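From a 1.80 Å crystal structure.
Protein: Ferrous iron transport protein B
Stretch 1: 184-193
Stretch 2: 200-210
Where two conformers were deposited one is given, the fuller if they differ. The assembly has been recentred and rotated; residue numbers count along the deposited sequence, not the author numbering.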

ATOM      1  N   GLU A 184     -21.557  -3.498  -7.690  1.00 23.69           N
ATOM      2  CA  GLU A 184     -21.198  -4.938  -7.883  1.00 23.68           C
ATOM      3  C   GLU A 184     -20.159  -5.432  -6.889  1.00 23.48           C
ATOM      4  O   GLU A 184     -20.265  -6.568  -6.380  1.00 21.45           O
ATOM      5  CB  GLU A 184     -20.714  -5.196  -9.312  1.00 24.58           C
ATOM      6  CG  GLU A 184     -21.782  -4.890 -10.387  1.00 23.57           C
ATOM      7  CD  GLU A 184     -22.964  -5.875 -10.408  1.00 26.09           C
ATOM      8  OE1 GLU A 184     -22.961  -6.910  -9.702  1.00 25.12           O
ATOM      9  OE2 GLU A 184     -23.903  -5.601 -11.131  1.00 26.25           O
ATOM     10  N   ALA A 185     -19.144  -4.601  -6.615  1.00 22.84           N
ATOM     11  CA  ALA A 185     -18.111  -4.949  -5.646  1.00 23.22           C
ATOM     12  C   ALA A 185     -18.749  -5.162  -4.285  1.00 23.17           C
ATOM     13  O   ALA A 185     -18.432  -6.126  -3.608  1.00 23.34           O
ATOM     14  CB  ALA A 185     -17.013  -3.870  -5.572  1.00 23.86           C
ATOM     15  N   ASP A 186     -19.685  -4.298  -3.915  1.00 24.69           N
ATOM     16  CA  ASP A 186     -20.361  -4.415  -2.641  1.00 24.98           C
ATOM     17  C   ASP A 186     -21.255  -5.659  -2.582  1.00 25.28           C
ATOM     18  O   ASP A 186     -21.290  -6.360  -1.570  1.00 24.33           O
ATOM     19  CB  ASP A 186     -21.175  -3.166  -2.331  1.00 26.49           C
ATOM     20  CG  ASP A 186     -21.766  -3.200  -0.930  1.00 28.29           C
ATOM     21  OD1 ASP A 186     -23.002  -3.004  -0.811  1.00 33.71           O
ATOM     22  OD2 ASP A 186     -20.995  -3.449   0.048  1.00 34.30           O
ATOM     23  N   SER A 187     -21.963  -5.960  -3.658  1.00 24.92           N
ATOM     24  CA  SER A 187     -22.729  -7.220  -3.695  1.00 24.19           C
ATOM     25  C   SER A 187     -21.837  -8.457  -3.553  1.00 23.61           C
ATOM     26  O   SER A 187     -22.233  -9.425  -2.923  1.00 23.26           O
ATOM     27  CB  SER A 187     -23.568  -7.326  -4.947  1.00 24.08           C
ATOM     28  OG  SER A 187     -24.551  -6.323  -4.901  1.00 27.65           O
ATOM     29  N   LEU A 188     -20.644  -8.448  -4.141  1.00 22.29           N
ATOM     30  CA  LEU A 188     -19.730  -9.552  -3.916  1.00 21.77           C
ATOM     31  C   LEU A 188     -19.291  -9.560  -2.471  1.00 21.59           C
ATOM     32  O   LEU A 188     -19.336 -10.610  -1.832  1.00 21.01           O
ATOM     33  CB  LEU A 188     -18.526  -9.499  -4.859  1.00 21.32           C
ATOM     34  CG  LEU A 188     -18.845  -9.629  -6.347  1.00 21.69           C
ATOM     35  CD1 LEU A 188     -17.580  -9.378  -7.217  1.00 23.69           C
ATOM     36  CD2 LEU A 188     -19.515 -10.970  -6.705  1.00 24.50           C
ATOM     37  N   ALA A 189     -18.918  -8.383  -1.951  1.00 21.00           N
ATOM     38  CA  ALA A 189     -18.460  -8.232  -0.577  1.00 21.47           C
ATOM     39  C   ALA A 189     -19.442  -8.853   0.427  1.00 21.57           C
ATOM     40  O   ALA A 189     -19.029  -9.478   1.393  1.00 21.24           O
ATOM     41  CB  ALA A 189     -18.270  -6.756  -0.233  1.00 20.36           C
ATOM     42  N   LYS A 190     -20.733  -8.648   0.187  1.00 22.70           N
ATOM     43  CA  LYS A 190     -21.789  -9.125   1.098  1.00 24.36           C
ATOM     44  C   LYS A 190     -21.769 -10.635   1.319  1.00 23.74           C
ATOM     45  O   LYS A 190     -22.141 -11.116   2.405  1.00 25.09           O
ATOM     46  CB  LYS A 190     -23.162  -8.751   0.562  1.00 25.08           C
ATOM     47  CG  LYS A 190     -23.416  -7.266   0.390  1.00 29.15           C
ATOM     48  CD  LYS A 190     -24.846  -7.016  -0.115  1.00 28.85           C
ATOM     49  CE  LYS A 190     -24.967  -5.813  -1.073  1.00 32.00           C
ATOM     50  NZ  LYS A 190     -26.222  -5.957  -1.943  1.00 34.35           N
ATOM     51  N   VAL A 191     -21.355 -11.353   0.276  0.50 23.30           N
ATOM     52  CA  VAL A 191     -21.304 -12.819   0.241  0.50 23.67           C
ATOM     53  C   VAL A 191     -20.031 -13.436   0.841  0.50 23.43           C
ATOM     54  O   VAL A 191     -20.018 -14.607   1.194  0.50 22.76           O
ATOM     55  CB  VAL A 191     -21.418 -13.284  -1.234  0.50 23.34           C
ATOM     56  CG1 VAL A 191     -21.006 -14.722  -1.394  0.50 23.77           C
ATOM     57  CG2 VAL A 191     -22.830 -13.019  -1.754  0.50 23.87           C
ATOM     58  N   MET A 192     -18.965 -12.648   0.941  1.00 23.09           N
ATOM     59  CA  MET A 192     -17.643 -13.134   1.352  1.00 23.81           C
ATOM     60  C   MET A 192     -17.626 -13.495   2.860  1.00 24.68           C
ATOM     61  O   MET A 192     -18.571 -13.146   3.579  1.00 25.44           O
ATOM     62  CB  MET A 192     -16.586 -12.086   1.071  1.00 23.93           C
ATOM     63  CG  MET A 192     -16.474 -11.703  -0.395  1.00 21.50           C
ATOM     64  SD  MET A 192     -15.087 -10.568  -0.671  1.00 23.68           S
ATOM     65  CE  MET A 192     -15.421 -10.020  -2.340  1.00 21.47           C
ATOM     66  N   PRO A 193     -16.595 -14.242   3.325  1.00 25.03           N
ATOM     67  CA  PRO A 193     -16.419 -14.538   4.761  1.00 25.64           C
ATOM     68  C   PRO A 193     -16.580 -13.338   5.710  1.00 26.16           C
ATOM     69  O   PRO A 193     -15.879 -12.320   5.576  1.00 25.47           O
ATOM     70  CB  PRO A 193     -15.004 -15.144   4.820  1.00 25.51           C
ATOM     71  CG  PRO A 193     -14.935 -15.933   3.553  1.00 25.08           C
ATOM     72  CD  PRO A 193     -15.595 -14.968   2.516  1.00 25.28           C
ATOM     73  N   GLN A 200     -11.969  -4.503   3.329  1.00 26.44           N
ATOM     74  CA  GLN A 200     -11.134  -5.469   2.619  1.00 25.97           C
ATOM     75  C   GLN A 200     -11.981  -6.332   1.712  1.00 24.48           C
ATOM     76  O   GLN A 200     -11.568  -6.690   0.623  1.00 22.57           O
ATOM     77  CB  GLN A 200     -10.299  -6.281   3.582  1.00 25.58           C
ATOM     78  CG  GLN A 200      -9.267  -5.421   4.270  1.00 26.79           C
ATOM     79  CD  GLN A 200      -8.376  -6.182   5.221  1.00 28.67           C
ATOM     80  OE1 GLN A 200      -8.431  -7.412   5.290  1.00 31.21           O
ATOM     81  NE2 GLN A 200      -7.546  -5.459   5.948  1.00 31.85           N
ATOM     82  N   ARG A 201     -13.190  -6.632   2.156  1.00 24.45           N
ATOM     83  CA  ARG A 201     -14.145  -7.344   1.316  1.00 23.86           C
ATOM     84  C   ARG A 201     -14.483  -6.515   0.072  1.00 21.96           C
ATOM     85  O   ARG A 201     -14.515  -7.021  -1.039  1.00 20.78           O
ATOM     86  CB  ARG A 201     -15.390  -7.701   2.129  1.00 23.25           C
ATOM     87  CG  ARG A 201     -15.169  -8.994   2.991  1.00 24.79           C
ATOM     88  CD  ARG A 201     -16.422  -9.477   3.671  1.00 26.59           C
ATOM     89  NE  ARG A 201     -16.792  -8.672   4.821  1.00 28.36           N
ATOM     90  CZ  ARG A 201     -17.904  -7.940   4.914  1.00 31.29           C
ATOM     91  NH1 ARG A 201     -18.798  -7.924   3.952  1.00 30.59           N
ATOM     92  NH2 ARG A 201     -18.139  -7.244   6.017  1.00 31.47           N
ATOM     93  N   ARG A 202     -14.692  -5.232   0.246  1.00 20.67           N
ATOM     94  CA  ARG A 202     -14.986  -4.379  -0.881  1.00 22.72           C
ATOM     95  C   ARG A 202     -13.807  -4.245  -1.874  1.00 22.00           C
ATOM     96  O   ARG A 202     -13.989  -4.211  -3.087  1.00 21.87           O
ATOM     97  CB  ARG A 202     -15.447  -3.022  -0.385  1.00 22.74           C
ATOM     98  CG  ARG A 202     -16.808  -3.130   0.276  1.00 24.50           C
ATOM     99  CD  ARG A 202     -17.271  -1.770   0.773  1.00 26.60           C
ATOM    100  NE  ARG A 202     -18.685  -1.803   1.152  1.00 28.35           N
ATOM    101  CZ  ARG A 202     -19.305  -0.814   1.796  1.00 30.37           C
ATOM    102  NH1 ARG A 202     -18.636   0.257   2.186  1.00 31.73           N
ATOM    103  NH2 ARG A 202     -20.597  -0.902   2.075  1.00 31.48           N
ATOM    104  N   TRP A 203     -12.614  -4.152  -1.331  1.00 22.23           N
ATOM    105  CA  TRP A 203     -11.383  -4.107  -2.136  1.00 21.76           C
ATOM    106  C   TRP A 203     -11.258  -5.418  -2.915  1.00 21.09           C
ATOM    107  O   TRP A 203     -10.961  -5.407  -4.096  1.00 20.86           O
ATOM    108  CB  TRP A 203     -10.195  -3.934  -1.219  1.00 22.75           C
ATOM    109  CG  TRP A 203      -8.905  -3.788  -1.937  1.00 22.75           C
ATOM    110  CD1 TRP A 203      -8.385  -2.636  -2.483  1.00 25.87           C
ATOM    111  CD2 TRP A 203      -7.949  -4.824  -2.207  1.00 23.12           C
ATOM    112  NE1 TRP A 203      -7.162  -2.901  -3.073  1.00 26.37           N
ATOM    113  CE2 TRP A 203      -6.867  -4.224  -2.912  1.00 23.84           C
ATOM    114  CE3 TRP A 203      -7.900  -6.203  -1.946  1.00 22.37           C
ATOM    115  CZ2 TRP A 203      -5.751  -4.964  -3.333  1.00 25.56           C
ATOM    116  CZ3 TRP A 203      -6.799  -6.920  -2.370  1.00 23.78           C
ATOM    117  CH2 TRP A 203      -5.739  -6.296  -3.046  1.00 23.69           C
ATOM    118  N   LEU A 204     -11.442  -6.528  -2.230  1.00 20.38           N
ATOM    119  CA  LEU A 204     -11.425  -7.834  -2.884  1.00 20.47           C
ATOM    120  C   LEU A 204     -12.450  -7.917  -4.031  1.00 20.65           C
ATOM    121  O   LEU A 204     -12.145  -8.465  -5.087  1.00 20.52           O
ATOM    122  CB  LEU A 204     -11.632  -8.948  -1.879  1.00 20.55           C
ATOM    123  CG  LEU A 204     -10.476  -9.276  -0.947  1.00 19.00           C
ATOM    124  CD1 LEU A 204     -10.979 -10.218   0.152  1.00 20.27           C
ATOM    125  CD2 LEU A 204      -9.220  -9.841  -1.658  1.00 18.97           C
ATOM    126  N   GLY A 205     -13.661  -7.417  -3.794  1.00 19.77           N
ATOM    127  CA  GLY A 205     -14.683  -7.359  -4.834  1.00 21.80           C
ATOM    128  C   GLY A 205     -14.199  -6.672  -6.092  1.00 21.55           C
ATOM    129  O   GLY A 205     -14.385  -7.189  -7.216  1.00 22.01           O
ATOM    130  N   LEU A 206     -13.590  -5.496  -5.910  1.00 21.79           N
ATOM    131  CA  LEU A 206     -13.082  -4.702  -7.041  1.00 22.88           C
ATOM    132  C   LEU A 206     -11.910  -5.417  -7.724  1.00 22.99           C
ATOM    133  O   LEU A 206     -11.825  -5.446  -8.945  1.00 23.86           O
ATOM    134  CB  LEU A 206     -12.655  -3.315  -6.565  1.00 23.58           C
ATOM    135  CG  LEU A 206     -13.669  -2.180  -6.590  1.00 28.10           C
ATOM    136  CD1 LEU A 206     -12.951  -0.859  -6.341  1.00 34.00           C
ATOM    137  CD2 LEU A 206     -14.451  -2.129  -7.924  1.00 28.94           C
ATOM    138  N   GLN A 207     -11.030  -6.058  -6.935  1.00 21.82           N
ATOM    139  CA  GLN A 207      -9.934  -6.810  -7.515  1.00 21.89           C
ATOM    140  C   GLN A 207     -10.455  -7.946  -8.381  1.00 22.18           C
ATOM    141  O   GLN A 207      -9.907  -8.215  -9.462  1.00 23.02           O
ATOM    142  CB  GLN A 207      -8.996  -7.344  -6.430  1.00 22.46           C
ATOM    143  CG  GLN A 207      -8.296  -6.240  -5.696  1.00 23.19           C
ATOM    144  CD  GLN A 207      -7.318  -5.549  -6.592  1.00 27.05           C
ATOM    145  OE1 GLN A 207      -7.426  -4.369  -6.852  1.00 25.31           O
ATOM    146  NE2 GLN A 207      -6.333  -6.318  -7.087  1.00 29.55           N
ATOM    147  N   MET A 208     -11.519  -8.608  -7.933  1.00 21.87           N
ATOM    148  CA  MET A 208     -12.060  -9.737  -8.695  1.00 22.85           C
ATOM    149  C   MET A 208     -12.680  -9.247 -10.018  1.00 21.72           C
ATOM    150  O   MET A 208     -12.529  -9.878 -11.068  1.00 22.41           O
ATOM    151  CB  MET A 208     -13.125 -10.476  -7.880  1.00 22.13           C
ATOM    152  CG  MET A 208     -12.628 -11.232  -6.645  1.00 26.20           C
ATOM    153  SD  MET A 208     -14.044 -11.837  -5.687  1.00 27.92           S
ATOM    154  CE  MET A 208     -14.673 -13.041  -6.823  1.00 29.70           C
ATOM    155  N   LEU A 209     -13.384  -8.140  -9.953  1.00 22.72           N
ATOM    156  CA  LEU A 209     -13.955  -7.521 -11.163  1.00 23.22           C
ATOM    157  C   LEU A 209     -12.862  -7.071 -12.157  1.00 23.88           C
ATOM    158  O   LEU A 209     -13.066  -7.116 -13.363  1.00 23.97           O
ATOM    159  CB  LEU A 209     -14.821  -6.320 -10.785  1.00 23.18           C
ATOM    160  CG  LEU A 209     -16.058  -6.634  -9.927  1.00 21.68           C
ATOM    161  CD1 LEU A 209     -16.700  -5.359  -9.343  1.00 24.90           C
ATOM    162  CD2 LEU A 209     -17.060  -7.436 -10.742  1.00 23.95           C
ATOM    163  N   GLU A 210     -11.724  -6.628 -11.638  1.00 23.90           N
ATOM    164  CA  GLU A 210     -10.582  -6.283 -12.461  1.00 25.09           C
ATOM    165  C   GLU A 210      -9.932  -7.509 -13.125  1.00 25.31           C
ATOM    166  O   GLU A 210      -9.195  -7.357 -14.095  1.00 26.29           O
ATOM    167  CB  GLU A 210      -9.565  -5.444 -11.655  1.00 24.50           C
ATOM    168  CG  GLU A 210      -8.575  -4.739 -12.552  1.00 26.47           C
ATOM    169  CD  GLU A 210      -7.533  -3.944 -11.796  1.00 30.44           C
ATOM    170  OE1 GLU A 210      -7.230  -4.301 -10.623  1.00 36.98           O
ATOM    171  OE2 GLU A 210      -7.028  -2.947 -12.404  1.00 38.60           O
TER

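Two helices, 184-191 and 200-210, meet at a steep angle: their N-to-C directions differ by 120°, and their axes approach to 7.7 Å. So close an approach requires small residues where the helices touch, and this contact has them. A185 faces G205 with their CA atoms 4.3 Å apart, and one turn further along the first helix A189 faces R201, CA to CA 4.8 Å.

The clearest bump in a hollow is A185. Its methyl points toward the second helix and sits as a knob among R202, G205, L206 and L209. Much of the floor of this hole is backbone: CB of A185 lies 3.9 Å from O of R202, 4.0 Å from C of G205 and 3.8 Å from N of L206. The walls are leucine, with CG of L206 3.9 Å and CD1 of L209 4.1 Å from CB of A185. Alanine suits the place because a single methyl reaches the opposing backbone while still letting the two helices lie close.

G205 supplies the complementary hollow. A CB on this residue would point toward the first helix and come within 2.7 Å of O of A185, a clash, so the absence of a side chain is what allows the helices this proximity. The space a CB would have taken is bordered by L188 and M192 of the first stretch. CD1 of L188 approaches O of G205 at 3.9 Å, and CE of M192 lies 3.5 Å from N of G205.

M192 follows the helix, in the loop, and extends its side chain along the second helix in its N-to-C sense, with chi1 m and both chi2 and chi3 t. Its terminal methyl is thereby carried to a groove where CE lies 3.4 Å from O of R201, 4.0 Å from CB of L204 and 4.0 Å from SD of M208. A long, unbranched, apolar chain is well suited to threading such a narrow space. At the other end of the contact, L209 fills in beside A185 and L188: its CD2 is 4.1 Å from CD1 of L188, and its CD1 is 4.0 Å from CB of E184.

Polar groups fasten the apolar packing. A189 turns its methyl toward the second helix, CB to CB of R201 at 3.8 Å, and the small side chain leaves room for the arginine to pass. With chi3 m, R201 bends its guanidinium round so that NH1 donates a hydrogen bond to O of A189 at 3.0 Å. This carbonyl lies near the guanidinium plane, at its edge, and belongs to the last turn of the helix. The aliphatic part of R201 is also used, its CD resting 3.7 Å from CB of M192.

R202 leaves its helix sideways, but its extended chain brings the guanidinium to D186. There NE and NH2 of R202 both donate to OD2 of D186, at 3.0 and 3.3 Å, forming a salt bridge along the guanidinium edge. Altogether the contact buries 608 Å², counting both sides.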